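Local atomic coordinates of ferripyochelin binding protein (Salmonella enterica subsp. enterica serovar Typhimurium, PDB entry 3R3R), a protein that binds zinc and is a member of the gamma-class carbonic anhydrase family, so it may act as a carbonic anhydrase-like enzyme. Residues G66-V71 and K95-G100; I114-A119 and G130-Q135. All blocks are in the same frame, centred on the assembly; numbering follows the deposited sequence. Where two conformers were deposited one is given.

Interaction 1 of 2, residues G66-V71 and K95-G100; sequences GSVLHV and KVMLHG. With ZN (zinc ion), chain B.
H70 and H99 bind one zinc ion from adjacent coils of a left-handed parallel beta-helix. H70 ND1 lies 2.1 Å from the zinc and H99 NE2 2.0 Å. Three waters are the other ligands of the zinc in this structure. The two donor nitrogens, H70 ND1 and H99 NE2, are 3.3 Å apart, brought close by the shared metal. Both side chains leave the same face of the sheet and run the same way, but their rings are turned 78° against each other. With CG anti to its backbone N (chi1 -152°), H99 brings one ring face against the end of the neighbouring strand, H70 C over its centre and V71 N nearer the rim. The far ring nitrogens are hydrogen-bonded in turn, H70 NE2 to D51 OD1 and H99 ND1 to D117 OD2.

The strands 68-70 and 97-99 run parallel, 5° apart. Four backbone bonds join them, from V68 N to V96 O through to G100 N to H70 O. S67 OG accepts a hydrogen bond from V96 N, 3.2 Å away, and also bonds to Q64 O. On the other face, L69 and L98 lie side by side in the core, against I86. Beside the histidines, M97 bends back so that its CE sits 3.4 Å from V68 O.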
loop_
_atom_site.group_PDB
_atom_site.type_symbol
_atom_site.label_atom_id
_atom_site.label_comp_id
_atom_site.label_asym_id
_atom_site.label_seq_id
_atom_site.Cartn_x
_atom_site.Cartn_y
_atom_site.Cartn_z
ATOM N N GLY A 66 -8.621 2.130 -6.932
ATOM C CA GLY A 66 -9.714 1.630 -6.107
ATOM C C GLY A 66 -9.325 1.069 -4.756
ATOM O O GLY A 66 -10.181 0.573 -4.041
ATOM N N SER A 67 -8.056 1.147 -4.382
ATOM C CA SER A 67 -7.630 0.673 -3.073
ATOM C C SER A 67 -8.053 1.621 -1.951
ATOM O O SER A 67 -8.246 2.823 -2.170
ATOM C CB SER A 67 -6.106 0.482 -3.053
ATOM O OG SER A 67 -5.717 -0.586 -3.906
ATOM N N VAL A 68 -8.179 1.076 -0.744
ATOM C CA VAL A 68 -8.404 1.879 0.451
ATOM C C VAL A 68 -7.404 1.449 1.505
ATOM O O VAL A 68 -7.279 0.245 1.782
ATOM C CB VAL A 68 -9.853 1.750 0.996
ATOM C CG1 VAL A 68 -9.987 2.482 2.346
ATOM C CG2 VAL A 68 -10.860 2.309 -0.022
ATOM N N LEU A 69 -6.727 2.440 2.088
ATOM C CA LEU A 69 -5.694 2.230 3.097
ATOM C C LEU A 69 -6.098 2.994 4.351
ATOM O O LEU A 69 -6.304 4.218 4.298
ATOM C CB LEU A 69 -4.351 2.766 2.581
ATOM C CG LEU A 69 -3.534 1.863 1.645
ATOM C CD1 LEU A 69 -4.291 1.506 0.359
ATOM C CD2 LEU A 69 -2.217 2.528 1.308
ATOM N N HIS A 70 -6.230 2.277 5.468
ATOM C CA HIS A 70 -6.548 2.919 6.736
ATOM C C HIS A 70 -5.808 2.204 7.879
ATOM O O HIS A 70 -4.958 1.341 7.641
ATOM C CB HIS A 70 -8.072 2.994 6.939
ATOM C CG HIS A 70 -8.496 3.942 8.022
ATOM N ND1 HIS A 70 -9.419 3.613 8.994
ATOM C CD2 HIS A 70 -8.104 5.212 8.293
ATOM C CE1 HIS A 70 -9.584 4.641 9.808
ATOM N NE2 HIS A 70 -8.799 5.624 9.405
ATOM N N VAL A 71 -6.115 2.620 9.106
ATOM C CA VAL A 71 -5.296 2.357 10.282
ATOM C C VAL A 71 -6.205 2.307 11.511
ATOM O O VAL A 71 -7.342 2.796 11.461
ATOM C CB VAL A 71 -4.267 3.496 10.478
ATOM C CG1 VAL A 71 -3.170 3.423 9.414
ATOM C CG2 VAL A 71 -4.949 4.883 10.480
ATOM N N LYS A 95 -8.032 -2.324 -6.079
ATOM C CA LYS A 95 -9.141 -2.634 -5.180
ATOM C C LYS A 95 -8.696 -3.412 -3.951
ATOM O O LYS A 95 -9.464 -4.210 -3.414
ATOM C CB LYS A 95 -10.270 -3.374 -5.907
ATOM C CG LYS A 95 -11.037 -2.463 -6.866
ATOM C CD LYS A 95 -12.146 -3.217 -7.619
ATOM C CE LYS A 95 -13.297 -3.595 -6.754
ATOM N NZ LYS A 95 -13.951 -2.352 -6.264
ATOM N N VAL A 96 -7.486 -3.161 -3.467
ATOM C CA VAL A 96 -7.013 -3.803 -2.248
ATOM C C VAL A 96 -7.397 -2.984 -1.018
ATOM O O VAL A 96 -7.420 -1.745 -1.060
ATOM C CB VAL A 96 -5.487 -4.049 -2.341
ATOM C CG1 VAL A 96 -4.886 -4.341 -0.975
ATOM C CG2 VAL A 96 -5.235 -5.199 -3.301
ATOM N N MET A 97 -7.732 -3.689 0.059
ATOM C CA MET A 97 -8.012 -3.093 1.358
ATOM C C MET A 97 -6.848 -3.390 2.289
ATOM O O MET A 97 -6.610 -4.568 2.609
ATOM C CB MET A 97 -9.268 -3.775 1.913
ATOM C CG MET A 97 -9.709 -3.291 3.285
ATOM S SD MET A 97 -10.357 -1.617 3.260
ATOM C CE MET A 97 -9.224 -0.784 4.373
ATOM N N LEU A 98 -6.121 -2.357 2.715
ATOM C CA LEU A 98 -5.023 -2.532 3.684
ATOM C C LEU A 98 -5.394 -1.802 4.943
ATOM O O LEU A 98 -5.743 -0.615 4.883
ATOM C CB LEU A 98 -3.711 -1.942 3.158
ATOM C CG LEU A 98 -3.148 -2.563 1.871
ATOM C CD1 LEU A 98 -1.820 -1.878 1.507
ATOM C CD2 LEU A 98 -2.995 -4.065 1.974
ATOM N N HIS A 99 -5.302 -2.472 6.082
ATOM C CA HIS A 99 -5.706 -1.847 7.332
ATOM C C HIS A 99 -4.696 -2.178 8.419
ATOM O O HIS A 99 -4.630 -3.317 8.877
ATOM C CB HIS A 99 -7.102 -2.310 7.772
ATOM C CG HIS A 99 -7.836 -1.287 8.590
ATOM N ND1 HIS A 99 -7.623 -1.106 9.939
ATOM C CD2 HIS A 99 -8.736 -0.343 8.223
ATOM C CE1 HIS A 99 -8.384 -0.110 10.366
ATOM N NE2 HIS A 99 -9.087 0.357 9.349
ATOM N N GLY A 100 -3.902 -1.193 8.838
ATOM C CA GLY A 100 -3.079 -1.327 10.026
ATOM C C GLY A 100 -2.053 -2.443 10.007
ATOM O O GLY A 100 -1.689 -2.963 11.059
HETATM ZN ZN ZN B . -10.480 1.815 9.373
HETATM O O HOH W 1 -10.021 1.878 11.624
HETATM O O HOH W 2 -11.972 2.494 10.497
HETATM O O HOH W 3 -11.591 -0.047 10.192
#

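Interaction 2 of 2, residues I114-A119 and G130-Q135; sequences IVLDGA and GSLVPQ
Q135 reaches along D117 with an extended side chain. Q135 CB rests 3.3 Å from D117 O. Q135 CG stands anti to the carbonyl carbon (chi1 -73°), and the chain beyond it runs beside D117. Q135 CG also lies near D117 O and packs on L116 CB at 3.7 Å. At the tip, Q135 NE2 gives a weak hydrogen bond to D117 OD1, 3.4 Å long in the conformer given, with the amide plane nearly perpendicular (88°) to the carboxylate. The other carboxylate oxygen, D117 OD2, is hydrogen-bonded to T72 OG1 as well as to a zinc-bound histidine, which makes D117 a second-shell residue.

Upstream, segments 114-119 and 130-135 pair in parallel. I114 N bonds to S131 O, V133 N to I114 O at 2.8 Å, and L116 N to V133 O. L116 also sets its CB 3.6 Å from V133 O. V115 and V133 lie side by side on the inner face, CG1 of V115 meeting CB of V133 at 4.0 Å. A119 CB touches V133 CG1 at 3.8 Å. A119 comes round through a type II turn from L116, closed by A119 N to L116 O. Short strands stacked in parallel from coil to coil, aliphatic side chains inward and tight turns leading from one sheet to the next, are typical of the hexapeptide-repeat left-handed beta-helix.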
loop_
_atom_site.group_PDB
_atom_site.type_symbol
_atom_site.label_atom_id
_atom_site.label_comp_id
_atom_site.label_asym_id
_atom_site.label_seq_id
_atom_site.Cartn_x
_atom_site.Cartn_y
_atom_site.Cartn_z
ATOM N N ILE A 114 -7.626 -8.369 1.016
ATOM C CA ILE A 114 -7.814 -7.649 2.270
ATOM C C ILE A 114 -6.687 -8.075 3.210
ATOM O O ILE A 114 -6.464 -9.277 3.389
ATOM C CB ILE A 114 -9.173 -8.009 2.924
ATOM C CG1 ILE A 114 -10.335 -7.669 1.980
ATOM C CG2 ILE A 114 -9.291 -7.327 4.300
ATOM C CD1 ILE A 114 -11.675 -8.244 2.420
ATOM N N VAL A 115 -5.993 -7.104 3.811
ATOM C CA VAL A 115 -4.929 -7.394 4.779
ATOM C C VAL A 115 -5.241 -6.610 6.045
ATOM O O VAL A 115 -5.381 -5.385 5.982
ATOM C CB VAL A 115 -3.522 -7.011 4.236
ATOM C CG1 VAL A 115 -2.453 -7.423 5.248
ATOM C CG2 VAL A 115 -3.269 -7.647 2.861
ATOM N N LEU A 116 -5.362 -7.312 7.174
ATOM C CA LEU A 116 -5.903 -6.703 8.390
ATOM C C LEU A 116 -4.855 -6.328 9.446
ATOM O O LEU A 116 -3.656 -6.562 9.290
ATOM C CB LEU A 116 -6.975 -7.621 8.980
ATOM C CG LEU A 116 -8.158 -7.915 8.048
ATOM C CD1 LEU A 116 -9.083 -8.932 8.720
ATOM C CD2 LEU A 116 -8.912 -6.623 7.679
ATOM N N ASP A 117 -5.339 -5.743 10.530
ATOM C CA ASP A 117 -4.425 -5.104 11.462
ATOM C C ASP A 117 -3.447 -6.051 12.119
ATOM O O ASP A 117 -3.786 -7.168 12.525
ATOM C CB ASP A 117 -5.203 -4.345 12.531
ATOM C CG ASP A 117 -6.232 -3.454 11.931
ATOM O OD1 ASP A 117 -7.217 -4.007 11.437
ATOM O OD2 ASP A 117 -6.033 -2.223 11.896
ATOM N N GLY A 118 -2.209 -5.574 12.224
ATOM C CA GLY A 118 -1.162 -6.341 12.865
ATOM C C GLY A 118 -0.599 -7.455 12.005
ATOM O O GLY A 118 0.346 -8.125 12.411
ATOM N N ALA A 119 -1.168 -7.690 10.827
ATOM C CA ALA A 119 -0.549 -8.666 9.936
ATOM C C ALA A 119 0.845 -8.168 9.551
ATOM O O ALA A 119 1.082 -6.955 9.465
ATOM C CB ALA A 119 -1.403 -8.898 8.686
ATOM N N GLY A 130 -7.987 -11.683 -4.442
ATOM C CA GLY A 130 -9.155 -12.050 -3.658
ATOM C C GLY A 130 -8.854 -12.719 -2.326
ATOM O O GLY A 130 -9.731 -13.372 -1.759
ATOM N N SER A 131 -7.645 -12.548 -1.804
ATOM C CA SER A 131 -7.273 -13.201 -0.551
ATOM C C SER A 131 -7.625 -12.371 0.677
ATOM O O SER A 131 -7.905 -11.169 0.576
ATOM C CB SER A 131 -5.770 -13.440 -0.546
ATOM O OG SER A 131 -5.387 -14.377 -1.546
ATOM N N LEU A 132 -7.594 -13.014 1.833
ATOM C CA LEU A 132 -7.782 -12.312 3.091
ATOM C C LEU A 132 -6.672 -12.736 4.048
ATOM O O LEU A 132 -6.523 -13.915 4.327
ATOM C CB LEU A 132 -9.175 -12.593 3.675
ATOM C CG LEU A 132 -9.507 -11.762 4.918
ATOM C CD1 LEU A 132 -10.994 -11.482 5.014
ATOM C CD2 LEU A 132 -9.017 -12.484 6.110
ATOM N N VAL A 133 -5.929 -11.758 4.549
ATOM C CA VAL A 133 -4.872 -12.010 5.524
ATOM C C VAL A 133 -5.391 -11.528 6.875
ATOM O O VAL A 133 -5.576 -10.327 7.063
ATOM C CB VAL A 133 -3.577 -11.262 5.159
ATOM C CG1 VAL A 133 -2.497 -11.540 6.184
ATOM C CG2 VAL A 133 -3.105 -11.605 3.736
ATOM N N PRO A 134 -5.673 -12.471 7.801
ATOM C CA PRO A 134 -6.252 -12.138 9.112
ATOM C C PRO A 134 -5.385 -11.238 9.979
ATOM O O PRO A 134 -4.178 -11.096 9.753
ATOM C CB PRO A 134 -6.375 -13.507 9.796
ATOM C CG PRO A 134 -6.583 -14.431 8.704
ATOM C CD PRO A 134 -5.696 -13.928 7.575
ATOM N N GLN A 135 -6.008 -10.657 11.000
ATOM C CA GLN A 135 -5.268 -9.859 11.973
ATOM C C GLN A 135 -4.128 -10.664 12.572
ATOM O O GLN A 135 -4.297 -11.844 12.900
ATOM C CB GLN A 135 -6.169 -9.363 13.109
ATOM C CG GLN A 135 -7.101 -8.259 12.654
ATOM C CD GLN A 135 -7.851 -7.609 13.810
ATOM O OE1 GLN A 135 -8.089 -8.242 14.834
ATOM N NE2 GLN A 135 -8.226 -6.342 13.649
#

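In the fold
Both interactions lie in one parallel sheet of the beta-helix, with centres about 10 Å apart. The strands follow chain order: 68-70, 97-99, 114-115, 132-133. Interaction 1 closes before interaction 2 opens. Strands 97-99 and 114-115 are direct neighbours, and the backbone bond from V115 N to M97 O ties the two contacts together. Inside, L98 CD2 packs on V115 CG2. Through the D117 carboxylate, the coil of interaction 2 lends a second-shell group to the zinc site of interaction 1. Successive coils thus share the core and the surroundings of the metal, consistent with membership of the gamma-class carbonic anhydrase family.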